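Local coordinates for protein phytochromobilin synthase (Solanum lycopersicum, PDB 6KME) that probably catalyses the ferredoxin-dependent reduction of biliverdin IX alpha to phytochromobilin, and holds biliverdin in a pocket beside its central antiparallel sheet, at residues P132-M137 / A218-C223; K148-L153 / Y202-G207; S158-W163 / H191-S196; P240-L245 / F261-V266; I258-F261 / V266-L269. The protein carries 1 engineered substitution. All coordinates share one frame; numbering follows the deposited sequence.

Contact 1 of 5, residues P132-M137 / A218-C223; sequences PLHDIM and ASQIAC
A chi1 of -68° places CG of H134 beside its backbone N and anti to the carbonyl carbon, which sends the imidazole toward the first turns of helix 218-238; Q220 comes from the opposite direction, its CG anti to the backbone N (chi1 -172°) and its chain bent at chi2. This is loop-on-helix packing at the surface of the bilin reductase fold: the loop that follows strand 123-131 of the central antiparallel sheet meets the start of a flanking helix. The contact is light, and no hydrogen bond joins the two segments. CE1 of H134 lies 3.9 Å from the backbone O of C223, which sits at the edge of the ring near its plane. The end of the Q220 side chain comes close to the imidazole, with its amide nearly perpendicular to the ring (88°), but which way round that amide is turned is doubtful. What fixes the imidazole comes from just beyond: NE2 is hydrogen-bonded to OD1 of N224, the next residue of the helix, and Y142 of helix 141-147 meets the ring edge-to-face. L133 packs on one face of the same H134 imidazole, its CG 4.1 Å from the ring plane and off-centre, near the ring's margin.

Contact 2 of 5, residues K148-L153 / Y202-G207; sequences KDLITL and YQAWLG
L150, near the start of helix 151-160, makes the first touch: its CD2 lies 4.1 Å from CB of A204 on helix 188-211. CG of L150 stands anti to its own carbonyl carbon (chi1 -62°); the chain runs out extended to CD1, and it is the side branch, CD2, that meets the alanine, CD1 staying farther off. The CA atoms of L150 and A204 are 7.9 Å apart, the nearest backbone approach of the two segments, and the small methyl of A204 points toward the leucines. I178, in a loop, packs against L150 as well. The next residue, I151, rests on R307. Three residues on from L150, L153 brings its CD2 to 3.9 Å from the same A204 CB. The two leucine CD2 methyls, L150 and L153, are themselves 4.4 Å apart, so the alanine methyl faces a pair of methyls lying side by side. This is helix-on-helix packing in the outer layer of the alpha/beta/alpha sandwich of the bilin reductases: helix 188-211 turns Y202 and W205 to the sheet, against L84 and I81 of strand 81-91, and A204 to helix 151-160. Here L153 uses the other chi1 well, with CG anti to the backbone N (169°), and its side chain also rests on D200 and Y201 of helix 188-211.

Contact 3 of 5, residues S158-W163 / H191-S196; sequences SKLLPW and HSVLFS
Apolar packing carries this contact, with V193 of helix 188-211 pressed against L160 and L161 near the C-terminal end of helix 151-160, where the chain leads on to P162 and W163. Both helices belong to the layer covering one side of the central antiparallel sheet in the bilin reductase fold. A single methyl does most of the work. CG1 of V193, held anti to its backbone N (chi1 175°), meets L160 at CB, 3.9 Å away, and at CD1, 4.0 Å away; the two side chains cross obliquely. The same V193 CG1 also lies 3.9 Å from CG of L161, and both methyls of that leucine are close to it as well, CD2 at 3.9 Å. The L161 and V193 side chains run antiparallel past one another, and the methyl rests against the fork of the leucine. L161 is buried and continues inward onto I180, T182 and F184 of strand 180-185, while L194 packs on that same F184 and on F117 of strand 112-119.

Hydrogen bonds are absent between the segments and tie each of them to the sheet instead: P162 O is bonded to OG1 of T182, and NE2 of H191 to OD1 of N124. Beyond the valine, the last touch is with the helix backbone, CD1 of L161 lying 4.5 Å from CA of L194.

Contact 4 of 5, residues P240-L245 / F261-V266; sequences PGHGVL and FLFNGV. With BLA (biliverdine IX alpha), chain B.
One wall of the biliverdin pocket is built here, with L245 reaching back to L262 and H242 to F263. CD1 of L245 meets CD1 of L262 tip to tip at 3.8 Å, while its other methyl, CD2, turns to the bilin and lies 3.8 Å from the vinyl carbon CBC. H242 and F263 come together edge to edge, CE1 to CE2 at 4.0 Å, each carbon near the plane of the other ring. H242 NE2 is hydrogen-bonded to the backbone O of R235, and F263 makes a cation-pi contact with R85.

On the pocket side, P240 CG sits over the face of the inner, propionate-bearing pyrrole that contains NA, 3.4 Å from NA itself. G241 covers the outer lactam ring that contains NC, its CA 3.4 Å from C4C; a beta carbon there would run into C3C. V244 adds CG2 against the methyl CMD at 3.8 Å. An alanine in place of P240 would probably uncover part of the inner pyrrole near NA and C4A and leave it freer to tilt. The tetrapyrrole thus lies in the cleft between helices and central sheet where ferredoxin-dependent bilin reductases bind their substrate.

Contact 5 of 5, residues I258-F261 / V266-L269; sequences ITKF and VNEL
At the C-terminal end of helix 251-262, which widens into a pi-type turn at 258-261, the chain reverses through a type II beta turn, and V266, as it leaves that turn, comes back against T259. Its CG1 occupies the position between backbone N and carbonyl carbon (chi1 63°), which turns this methyl to the helix: it lies 3.3 Å from T259 O, a tight approach, and 4.0 Å from T259 CB.

Two waters complete the join. The first donates to T259 O at 2.7 Å and accepts from the backbone N of N267 at 3.1 Å. T259 O thus has a water donor as well as the valine methyl against it. The second water donates to OG1 of T259, 2.8 Å away, and accepts from ND2 of N267 at 2.9 Å. The same OG1 is hydrogen-bonded to K255 O one turn earlier, so the threonine hydroxyl has two hydrogen-bond partners. N267 is thereby tied to the helix through both its main chain and its amide, with no direct bond. Alongside, K260 brings CG to 4.5 Å from N267 ND2 and sends NZ back to a salt bridge with D256.

V266 is wedged between this helix end and T233 and S236 of helix 218-238, while I258 packs on helix 242-249 and F261 on strands 51-63 and 69-77.

How the contacts relate
Contacts 4 and 5 form a continuous unit on helix 251-262: their centres are 9 Å apart, I258 O probably accepts a hydrogen bond from F263 N (2.9 Å), and CD1 of I258 packs 3.4 Å from ND1 of H242. Contact 4 touches biliverdin directly; in contact 5 the side chain of V266 is about 13 Å from the bound biliverdin. Contacts 2 and 3 join the same two helices, 151-160 and 188-211, at points 16 Å apart between centres, and lie across the chain's centre from contacts 4 and 5; the L194 side chain in contact 3 is about 12 Å from the bilin. Contact 1 lies nearest contact 5, with centres 19 Å and nearest atoms about 7 Å apart, and its helix 218-238 leads on to helix 242-249.

Contact 1 of 5, residues P132-M137 / A218-C223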
# COMPACT_ATOMS: atom_id res chain seq x y z
N PRO A 132 7.21 1.39 -5.70
CA PRO A 132 7.73 2.31 -6.73
C PRO A 132 6.62 2.90 -7.59
O PRO A 132 5.70 2.20 -8.01
CB PRO A 132 8.67 1.43 -7.57
CG PRO A 132 8.19 0.01 -7.32
CD PRO A 132 7.73 0.03 -5.87
N LEU A 133 6.72 4.20 -7.86
CA LEU A 133 5.75 4.82 -8.75
C LEU A 133 5.92 4.31 -10.18
O LEU A 133 4.93 4.05 -10.88
CB LEU A 133 5.89 6.35 -8.72
CG LEU A 133 4.90 7.09 -9.62
CD1 LEU A 133 3.45 6.90 -9.13
CD2 LEU A 133 5.29 8.60 -9.73
N HIS A 134 7.17 4.14 -10.61
CA HIS A 134 7.50 3.76 -11.97
C HIS A 134 8.20 2.40 -11.96
O HIS A 134 8.72 1.95 -10.94
CB HIS A 134 8.39 4.81 -12.63
CG HIS A 134 7.70 6.11 -12.90
ND1 HIS A 134 6.63 6.22 -13.77
CD2 HIS A 134 7.93 7.36 -12.44
CE1 HIS A 134 6.23 7.47 -13.82
NE2 HIS A 134 7.00 8.19 -13.02
N ASP A 135 8.21 1.76 -13.13
CA ASP A 135 8.70 0.39 -13.22
C ASP A 135 10.18 0.31 -12.89
O ASP A 135 11.00 1.08 -13.41
CB ASP A 135 8.44 -0.18 -14.61
CG ASP A 135 9.06 -1.55 -14.79
OD1 ASP A 135 8.49 -2.53 -14.25
OD2 ASP A 135 10.12 -1.64 -15.46
N ILE A 136 10.53 -0.63 -12.01
CA ILE A 136 11.91 -0.86 -11.59
C ILE A 136 12.44 -2.18 -12.12
O ILE A 136 13.53 -2.61 -11.71
CB ILE A 136 12.04 -0.80 -10.06
CG1 ILE A 136 11.07 -1.81 -9.44
CG2 ILE A 136 11.80 0.62 -9.54
CD1 ILE A 136 11.40 -2.18 -8.04
N MET A 137 11.70 -2.84 -13.01
CA MET A 137 12.09 -4.16 -13.52
C MET A 137 12.94 -4.05 -14.78
O MET A 137 14.03 -4.63 -14.85
CB MET A 137 10.85 -5.01 -13.80
CG MET A 137 9.95 -5.23 -12.60
SD MET A 137 10.52 -6.56 -11.54
CE MET A 137 8.98 -7.46 -11.30
N ALA A 218 5.58 19.25 -18.10
CA ALA A 218 4.17 18.86 -18.09
C ALA A 218 3.98 17.41 -18.51
O ALA A 218 3.13 16.70 -17.96
CB ALA A 218 3.37 19.79 -18.99
N SER A 219 4.73 16.95 -19.52
CA SER A 219 4.58 15.57 -19.96
C SER A 219 4.97 14.60 -18.85
O SER A 219 4.31 13.57 -18.65
CB SER A 219 5.42 15.31 -21.21
OG SER A 219 4.94 16.06 -22.31
N GLN A 220 6.04 14.91 -18.11
CA GLN A 220 6.47 14.04 -17.03
C GLN A 220 5.45 14.00 -15.91
O GLN A 220 5.20 12.93 -15.32
CB GLN A 220 7.84 14.47 -16.50
CG GLN A 220 8.43 13.49 -15.52
CD GLN A 220 8.53 12.08 -16.11
OE1 GLN A 220 7.94 11.13 -15.59
NE2 GLN A 220 9.28 11.96 -17.20
N ILE A 221 4.82 15.13 -15.60
CA ILE A 221 3.76 15.13 -14.59
C ILE A 221 2.61 14.23 -15.03
O ILE A 221 2.05 13.47 -14.23
CB ILE A 221 3.30 16.56 -14.29
CG1 ILE A 221 4.47 17.38 -13.73
CG2 ILE A 221 2.13 16.55 -13.29
CD1 ILE A 221 4.18 18.84 -13.56
N ALA A 222 2.24 14.29 -16.32
CA ALA A 222 1.20 13.41 -16.83
C ALA A 222 1.61 11.94 -16.72
O ALA A 222 0.79 11.08 -16.38
CB ALA A 222 0.86 13.76 -18.27
N CYS A 223 2.87 11.64 -17.02
CA CYS A 223 3.34 10.26 -16.87
C CYS A 223 3.26 9.81 -15.42
O CYS A 223 2.81 8.69 -15.14
CB CYS A 223 4.76 10.12 -17.41
SG CYS A 223 4.88 9.82 -19.20

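Contact 2 of 5, residues K148-L153 / Y202-G207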
# COMPACT_ATOMS: atom_id res chain seq x y z
N LYS A 148 18.77 2.80 -3.96
CA LYS A 148 20.19 2.45 -3.83
C LYS A 148 20.64 2.49 -2.37
O LYS A 148 21.35 1.60 -1.91
CB LYS A 148 21.04 3.40 -4.67
N ASP A 149 20.19 3.50 -1.63
CA ASP A 149 20.63 3.73 -0.26
C ASP A 149 19.74 3.06 0.78
O ASP A 149 20.00 3.20 1.98
CB ASP A 149 20.71 5.24 0.00
CG ASP A 149 21.83 5.91 -0.79
OD1 ASP A 149 22.86 5.24 -1.05
OD2 ASP A 149 21.68 7.09 -1.16
N LEU A 150 18.71 2.32 0.35
CA LEU A 150 17.80 1.62 1.24
C LEU A 150 17.95 0.11 1.22
O LEU A 150 17.22 -0.58 1.94
CB LEU A 150 16.36 1.98 0.88
CG LEU A 150 15.98 3.45 1.03
CD1 LEU A 150 14.51 3.63 0.70
CD2 LEU A 150 16.31 3.94 2.43
N ILE A 151 18.89 -0.43 0.43
CA ILE A 151 19.07 -1.88 0.38
C ILE A 151 19.43 -2.44 1.75
O ILE A 151 18.93 -3.50 2.15
CB ILE A 151 20.12 -2.26 -0.69
CG1 ILE A 151 19.67 -1.83 -2.09
CG2 ILE A 151 20.45 -3.77 -0.66
CD1 ILE A 151 18.20 -2.06 -2.38
N THR A 152 20.28 -1.73 2.52
CA THR A 152 20.64 -2.22 3.85
C THR A 152 19.43 -2.25 4.78
O THR A 152 19.31 -3.14 5.63
CB THR A 152 21.76 -1.38 4.45
OG1 THR A 152 21.34 -0.01 4.55
CG2 THR A 152 23.00 -1.44 3.57
N LEU A 153 18.52 -1.28 4.64
CA LEU A 153 17.29 -1.31 5.43
C LEU A 153 16.46 -2.55 5.11
O LEU A 153 15.99 -3.25 6.01
CB LEU A 153 16.47 -0.04 5.21
CG LEU A 153 15.03 -0.01 5.75
CD1 LEU A 153 14.98 -0.10 7.28
CD2 LEU A 153 14.29 1.24 5.27
N TYR A 202 8.80 4.08 7.54
CA TYR A 202 8.12 5.36 7.36
C TYR A 202 9.09 6.53 7.50
O TYR A 202 8.97 7.53 6.78
CB TYR A 202 6.94 5.49 8.33
CG TYR A 202 6.05 6.66 7.94
CD1 TYR A 202 5.35 6.64 6.74
CD2 TYR A 202 5.95 7.79 8.74
CE1 TYR A 202 4.56 7.71 6.33
CE2 TYR A 202 5.15 8.88 8.34
CZ TYR A 202 4.47 8.83 7.14
OH TYR A 202 3.69 9.90 6.74
N GLN A 203 10.08 6.43 8.40
CA GLN A 203 11.08 7.48 8.50
C GLN A 203 11.94 7.55 7.24
O GLN A 203 12.31 8.64 6.79
CB GLN A 203 11.94 7.27 9.75
CG GLN A 203 11.19 7.55 11.06
CD GLN A 203 12.04 7.32 12.30
OE1 GLN A 203 12.77 6.34 12.38
NE2 GLN A 203 11.95 8.22 13.27
N ALA A 204 12.26 6.39 6.65
CA ALA A 204 12.97 6.38 5.38
C ALA A 204 12.18 7.11 4.30
O ALA A 204 12.74 7.89 3.53
CB ALA A 204 13.27 4.94 4.94
N TRP A 205 10.86 6.87 4.25
CA TRP A 205 10.01 7.51 3.25
C TRP A 205 9.95 9.02 3.47
O TRP A 205 10.00 9.80 2.51
CB TRP A 205 8.61 6.89 3.28
CG TRP A 205 7.69 7.49 2.23
CD1 TRP A 205 7.58 7.10 0.92
CD2 TRP A 205 6.78 8.59 2.40
NE1 TRP A 205 6.67 7.90 0.27
CE2 TRP A 205 6.17 8.82 1.14
CE3 TRP A 205 6.44 9.41 3.49
CZ2 TRP A 205 5.22 9.83 0.94
CZ3 TRP A 205 5.50 10.41 3.29
CH2 TRP A 205 4.90 10.62 2.02
N LEU A 206 9.86 9.45 4.73
CA LEU A 206 9.87 10.88 5.02
C LEU A 206 11.19 11.53 4.61
O LEU A 206 11.21 12.69 4.18
CB LEU A 206 9.59 11.12 6.51
CG LEU A 206 8.16 10.85 7.00
CD1 LEU A 206 8.13 10.92 8.52
CD2 LEU A 206 7.15 11.85 6.42
N GLY A 207 12.30 10.79 4.71
CA GLY A 207 13.57 11.31 4.23
C GLY A 207 13.61 11.44 2.72
O GLY A 207 14.23 12.37 2.20

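Contact 3 of 5, residues S158-W163 / H191-S196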
# COMPACT_ATOMS: atom_id res chain seq x y z
N SER A 158 14.38 -8.22 6.21
CA SER A 158 14.18 -9.48 5.49
C SER A 158 14.70 -10.66 6.30
O SER A 158 14.21 -11.79 6.15
CB SER A 158 14.85 -9.42 4.12
OG SER A 158 16.25 -9.67 4.26
N LYS A 159 15.69 -10.43 7.16
CA LYS A 159 16.19 -11.51 8.01
C LYS A 159 15.22 -11.80 9.15
O LYS A 159 15.02 -12.97 9.51
CB LYS A 159 17.57 -11.15 8.57
CG LYS A 159 18.62 -10.91 7.50
CD LYS A 159 19.97 -10.59 8.11
CE LYS A 159 20.98 -10.20 7.05
NZ LYS A 159 22.31 -9.88 7.65
N LEU A 160 14.59 -10.77 9.71
CA LEU A 160 13.74 -10.89 10.89
C LEU A 160 12.29 -11.23 10.56
O LEU A 160 11.59 -11.79 11.41
CB LEU A 160 13.76 -9.58 11.69
CG LEU A 160 15.11 -8.97 12.06
CD1 LEU A 160 14.87 -7.64 12.74
CD2 LEU A 160 15.89 -9.91 12.97
N LEU A 161 11.81 -10.84 9.38
CA LEU A 161 10.43 -11.04 8.94
C LEU A 161 10.51 -11.80 7.61
O LEU A 161 10.60 -11.18 6.54
CB LEU A 161 9.69 -9.71 8.79
CG LEU A 161 9.47 -8.86 10.05
CD1 LEU A 161 9.02 -7.44 9.74
CD2 LEU A 161 8.47 -9.54 11.00
N PRO A 162 10.45 -13.13 7.64
CA PRO A 162 10.79 -13.91 6.45
C PRO A 162 9.77 -13.80 5.32
O PRO A 162 8.58 -13.54 5.55
CB PRO A 162 10.85 -15.35 6.98
CG PRO A 162 9.93 -15.34 8.16
CD PRO A 162 10.11 -13.98 8.79
N TRP A 163 10.25 -14.02 4.10
CA TRP A 163 9.40 -14.03 2.91
C TRP A 163 8.12 -14.83 3.14
O TRP A 163 8.15 -15.97 3.63
CB TRP A 163 10.19 -14.61 1.74
CG TRP A 163 9.51 -14.54 0.42
CD1 TRP A 163 9.07 -15.60 -0.35
CD2 TRP A 163 9.19 -13.35 -0.33
NE1 TRP A 163 8.50 -15.14 -1.51
CE2 TRP A 163 8.55 -13.77 -1.52
CE3 TRP A 163 9.37 -11.98 -0.09
CZ2 TRP A 163 8.10 -12.86 -2.48
CZ3 TRP A 163 8.92 -11.08 -1.04
CH2 TRP A 163 8.30 -11.52 -2.23
N HIS A 191 5.46 -8.88 16.97
CA HIS A 191 4.80 -7.59 16.82
C HIS A 191 5.73 -6.44 17.14
O HIS A 191 5.63 -5.36 16.53
CB HIS A 191 3.55 -7.55 17.69
CG HIS A 191 2.40 -8.34 17.12
ND1 HIS A 191 1.68 -9.26 17.85
CD2 HIS A 191 1.86 -8.34 15.88
CE1 HIS A 191 0.74 -9.79 17.09
NE2 HIS A 191 0.83 -9.25 15.89
N SER A 192 6.65 -6.63 18.09
CA SER A 192 7.67 -5.62 18.35
C SER A 192 8.53 -5.38 17.11
O SER A 192 8.84 -4.24 16.77
CB SER A 192 8.53 -6.04 19.54
OG SER A 192 9.67 -5.21 19.68
N VAL A 193 8.92 -6.45 16.42
CA VAL A 193 9.71 -6.30 15.19
C VAL A 193 8.90 -5.58 14.12
O VAL A 193 9.41 -4.69 13.42
CB VAL A 193 10.20 -7.67 14.71
CG1 VAL A 193 10.90 -7.54 13.38
CG2 VAL A 193 11.14 -8.28 15.74
N LEU A 194 7.62 -5.94 13.98
CA LEU A 194 6.77 -5.30 12.99
C LEU A 194 6.64 -3.81 13.24
O LEU A 194 6.67 -3.01 12.30
CB LEU A 194 5.38 -5.95 12.99
CG LEU A 194 4.35 -5.31 12.06
CD1 LEU A 194 4.80 -5.42 10.61
CD2 LEU A 194 2.96 -5.94 12.26
N PHE A 195 6.47 -3.42 14.51
CA PHE A 195 6.40 -2.00 14.85
C PHE A 195 7.69 -1.29 14.48
O PHE A 195 7.67 -0.21 13.88
CB PHE A 195 6.07 -1.83 16.33
CG PHE A 195 4.60 -1.84 16.64
CD1 PHE A 195 3.76 -2.82 16.11
CD2 PHE A 195 4.05 -0.87 17.47
CE1 PHE A 195 2.40 -2.83 16.40
CE2 PHE A 195 2.68 -0.88 17.76
CZ PHE A 195 1.86 -1.86 17.22
N SER A 196 8.84 -1.88 14.84
CA SER A 196 10.12 -1.25 14.51
C SER A 196 10.29 -1.08 13.00
O SER A 196 10.83 -0.07 12.54
CB SER A 196 11.28 -2.08 15.08
OG SER A 196 11.23 -2.12 16.49

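Contact 4 of 5, residues P240-L245 / F261-V266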
# COMPACT_ATOMS: atom_id res chain seq x y z
N PRO A 240 -6.43 -7.79 -1.78
CA PRO A 240 -7.04 -8.93 -1.07
C PRO A 240 -8.01 -8.54 0.04
O PRO A 240 -8.89 -9.35 0.37
CB PRO A 240 -5.82 -9.68 -0.53
CG PRO A 240 -4.73 -9.37 -1.51
CD PRO A 240 -4.96 -7.90 -1.84
N GLY A 241 -7.92 -7.34 0.61
CA GLY A 241 -8.80 -7.03 1.74
C GLY A 241 -10.26 -6.78 1.38
O GLY A 241 -11.09 -6.67 2.28
N HIS A 242 -10.59 -6.70 0.09
CA HIS A 242 -11.93 -6.25 -0.30
C HIS A 242 -13.01 -7.22 0.17
O HIS A 242 -14.11 -6.79 0.53
CB HIS A 242 -11.98 -6.06 -1.82
CG HIS A 242 -11.09 -4.95 -2.30
ND1 HIS A 242 -10.50 -4.05 -1.43
CD2 HIS A 242 -10.67 -4.61 -3.54
CE1 HIS A 242 -9.76 -3.20 -2.12
NE2 HIS A 242 -9.85 -3.51 -3.40
N GLY A 243 -12.70 -8.52 0.21
CA GLY A 243 -13.68 -9.49 0.68
C GLY A 243 -14.03 -9.29 2.14
O GLY A 243 -15.19 -9.42 2.54
N VAL A 244 -13.03 -8.96 2.97
CA VAL A 244 -13.31 -8.71 4.38
C VAL A 244 -14.17 -7.47 4.54
O VAL A 244 -15.13 -7.46 5.32
CB VAL A 244 -11.99 -8.60 5.18
CG1 VAL A 244 -12.29 -8.16 6.60
CG2 VAL A 244 -11.25 -9.94 5.19
N LEU A 245 -13.83 -6.39 3.82
CA LEU A 245 -14.64 -5.18 3.87
C LEU A 245 -16.08 -5.46 3.46
O LEU A 245 -17.02 -4.99 4.11
CB LEU A 245 -14.03 -4.10 2.97
CG LEU A 245 -12.67 -3.55 3.40
CD1 LEU A 245 -12.14 -2.50 2.39
CD2 LEU A 245 -12.75 -2.96 4.80
N PHE A 261 -12.26 6.37 -0.91
CA PHE A 261 -11.40 6.66 0.23
C PHE A 261 -10.06 5.96 0.10
O PHE A 261 -9.03 6.64 -0.07
CB PHE A 261 -12.10 6.32 1.55
CG PHE A 261 -11.25 6.59 2.76
CD1 PHE A 261 -11.12 7.89 3.25
CD2 PHE A 261 -10.54 5.56 3.38
CE1 PHE A 261 -10.33 8.16 4.35
CE2 PHE A 261 -9.75 5.81 4.48
CZ PHE A 261 -9.64 7.12 4.98
N LEU A 262 -10.01 4.62 0.17
CA LEU A 262 -8.72 3.94 0.21
C LEU A 262 -7.92 4.21 -1.04
O LEU A 262 -6.70 4.42 -0.97
CB LEU A 262 -8.93 2.42 0.38
CG LEU A 262 -9.54 2.00 1.72
CD1 LEU A 262 -9.86 0.52 1.70
CD2 LEU A 262 -8.57 2.32 2.88
N PHE A 263 -8.57 4.19 -2.20
CA PHE A 263 -7.87 4.43 -3.46
C PHE A 263 -8.49 5.62 -4.17
O PHE A 263 -8.59 5.66 -5.39
CB PHE A 263 -7.83 3.15 -4.28
CG PHE A 263 -7.21 2.04 -3.50
CD1 PHE A 263 -5.88 2.12 -3.13
CD2 PHE A 263 -7.98 1.01 -2.99
CE1 PHE A 263 -5.30 1.14 -2.33
CE2 PHE A 263 -7.42 0.03 -2.20
CZ PHE A 263 -6.08 0.09 -1.87
N ASN A 264 -8.90 6.60 -3.36
CA ASN A 264 -9.32 7.91 -3.86
C ASN A 264 -8.34 8.38 -4.92
O ASN A 264 -7.12 8.30 -4.75
CB ASN A 264 -9.38 8.90 -2.69
CG ASN A 264 -9.70 10.31 -3.15
OD1 ASN A 264 -8.82 11.06 -3.54
ND2 ASN A 264 -10.98 10.68 -3.08
N GLY A 265 -8.89 8.84 -6.04
CA GLY A 265 -8.12 9.18 -7.22
C GLY A 265 -8.34 8.24 -8.38
O GLY A 265 -8.04 8.61 -9.53
N VAL A 266 -8.85 7.03 -8.13
CA VAL A 266 -9.17 6.15 -9.25
C VAL A 266 -10.22 6.81 -10.15
O VAL A 266 -10.20 6.62 -11.37
CB VAL A 266 -9.61 4.76 -8.73
CG1 VAL A 266 -10.87 4.89 -7.91
CG2 VAL A 266 -9.81 3.81 -9.88
CHA BLA B . -3.63 -11.57 1.93
NA BLA B . -2.65 -9.31 1.12
C1A BLA B . -2.69 -10.71 1.10
C2A BLA B . -1.69 -11.17 0.13
C3A BLA B . -1.06 -9.97 -0.43
C4A BLA B . -1.68 -8.83 0.19
CMA BLA B . 0.06 -9.86 -1.47
CAA BLA B . -1.45 -12.67 -0.19
CBA BLA B . -2.51 -13.14 -1.15
CGA BLA B . -2.04 -12.92 -2.64
O1A BLA B . -0.97 -13.41 -2.83
O2A BLA B . -2.83 -12.32 -3.30
CHB BLA B . -1.37 -7.34 -0.01
NB BLA B . -1.05 -7.11 -2.41
C1B BLA B . -1.24 -6.53 -1.13
C2B BLA B . -0.76 -5.04 -1.38
C3B BLA B . -0.61 -4.80 -2.74
C4B BLA B . -0.85 -6.14 -3.44
CMB BLA B . -0.78 -4.04 -0.23
OB BLA B . -0.92 -6.44 -4.62
CAB BLA B . -0.24 -3.69 -3.69
CBB BLA B . -0.17 -3.50 -5.03
NC BLA B . -5.66 -7.06 3.85
C1C BLA B . -5.54 -5.65 3.88
C2C BLA B . -6.81 -5.15 4.58
C3C BLA B . -7.58 -6.27 4.91
C4C BLA B . -6.84 -7.55 4.44
CMC BLA B . -7.00 -3.64 4.76
OC BLA B . -4.54 -5.16 3.39
CAC BLA B . -8.90 -6.25 5.59
CBC BLA B . -9.94 -5.39 5.58
CHD BLA B . -7.08 -8.90 4.47
ND BLA B . -5.14 -9.90 3.07
C1D BLA B . -6.24 -9.98 3.81
C2D BLA B . -6.71 -11.42 4.00
C3D BLA B . -5.80 -12.22 3.34
C4D BLA B . -4.74 -11.27 2.70
CMD BLA B . -7.96 -11.72 4.81
CAD BLA B . -5.70 -13.74 3.15
CBD BLA B . -6.76 -14.31 2.22
CGD BLA B . -6.59 -13.92 0.69
O1D BLA B . -7.63 -13.50 0.22
O2D BLA B . -5.46 -14.11 0.25

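Contact 5 of 5, residues I258-F261 / V266-L269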
# COMPACT_ATOMS: atom_id res chain seq x y z
N ILE A 258 -13.74 1.74 -0.88
CA ILE A 258 -12.56 1.33 -1.64
C ILE A 258 -12.20 2.36 -2.70
O ILE A 258 -11.04 2.78 -2.81
CB ILE A 258 -12.80 -0.07 -2.25
CG1 ILE A 258 -12.77 -1.13 -1.15
CG2 ILE A 258 -11.79 -0.35 -3.35
CD1 ILE A 258 -13.46 -2.46 -1.51
N THR A 259 -13.17 2.78 -3.50
CA THR A 259 -12.89 3.64 -4.64
C THR A 259 -12.82 5.12 -4.29
O THR A 259 -12.15 5.89 -5.00
CB THR A 259 -13.94 3.44 -5.72
OG1 THR A 259 -15.24 3.73 -5.17
CG2 THR A 259 -13.91 2.01 -6.24
N LYS A 260 -13.53 5.56 -3.24
CA LYS A 260 -13.56 6.98 -2.91
C LYS A 260 -12.70 7.35 -1.71
O LYS A 260 -12.41 8.54 -1.51
CB LYS A 260 -15.01 7.43 -2.64
CG LYS A 260 -15.92 7.26 -3.85
CD LYS A 260 -17.16 8.11 -3.72
CE LYS A 260 -18.23 7.72 -4.73
NZ LYS A 260 -18.90 6.44 -4.37
N PHE A 261 -12.26 6.37 -0.91
CA PHE A 261 -11.40 6.66 0.23
C PHE A 261 -10.06 5.96 0.10
O PHE A 261 -9.03 6.64 -0.07
CB PHE A 261 -12.10 6.32 1.55
CG PHE A 261 -11.25 6.59 2.76
CD1 PHE A 261 -11.12 7.89 3.25
CD2 PHE A 261 -10.54 5.56 3.38
CE1 PHE A 261 -10.33 8.16 4.35
CE2 PHE A 261 -9.75 5.81 4.48
CZ PHE A 261 -9.64 7.12 4.98
N VAL A 266 -8.85 7.03 -8.13
CA VAL A 266 -9.17 6.15 -9.25
C VAL A 266 -10.22 6.81 -10.15
O VAL A 266 -10.20 6.62 -11.37
CB VAL A 266 -9.61 4.76 -8.73
CG1 VAL A 266 -10.87 4.89 -7.91
CG2 VAL A 266 -9.81 3.81 -9.88
N ASN A 267 -11.11 7.64 -9.58
CA ASN A 267 -12.08 8.34 -10.41
C ASN A 267 -11.49 9.60 -11.04
O ASN A 267 -11.82 9.93 -12.19
CB ASN A 267 -13.32 8.72 -9.60
CG ASN A 267 -14.18 7.51 -9.26
OD1 ASN A 267 -14.14 6.49 -9.94
ND2 ASN A 267 -14.97 7.63 -8.19
N GLU A 268 -10.62 10.32 -10.33
CA GLU A 268 -10.25 11.67 -10.76
C GLU A 268 -8.96 11.76 -11.56
O GLU A 268 -8.82 12.68 -12.37
CB GLU A 268 -10.14 12.60 -9.54
N LEU A 269 -8.01 10.85 -11.36
CA LEU A 269 -6.68 11.02 -11.95
C LEU A 269 -6.57 10.47 -13.37
O LEU A 269 -5.51 10.63 -13.99
CB LEU A 269 -5.62 10.36 -11.06
CG LEU A 269 -5.40 10.99 -9.68
CD1 LEU A 269 -4.25 10.30 -8.97
CD2 LEU A 269 -5.13 12.46 -9.81
O HOH W 1 -11.65 8.01 -6.55
O HOH W 2 -16.50 5.50 -6.98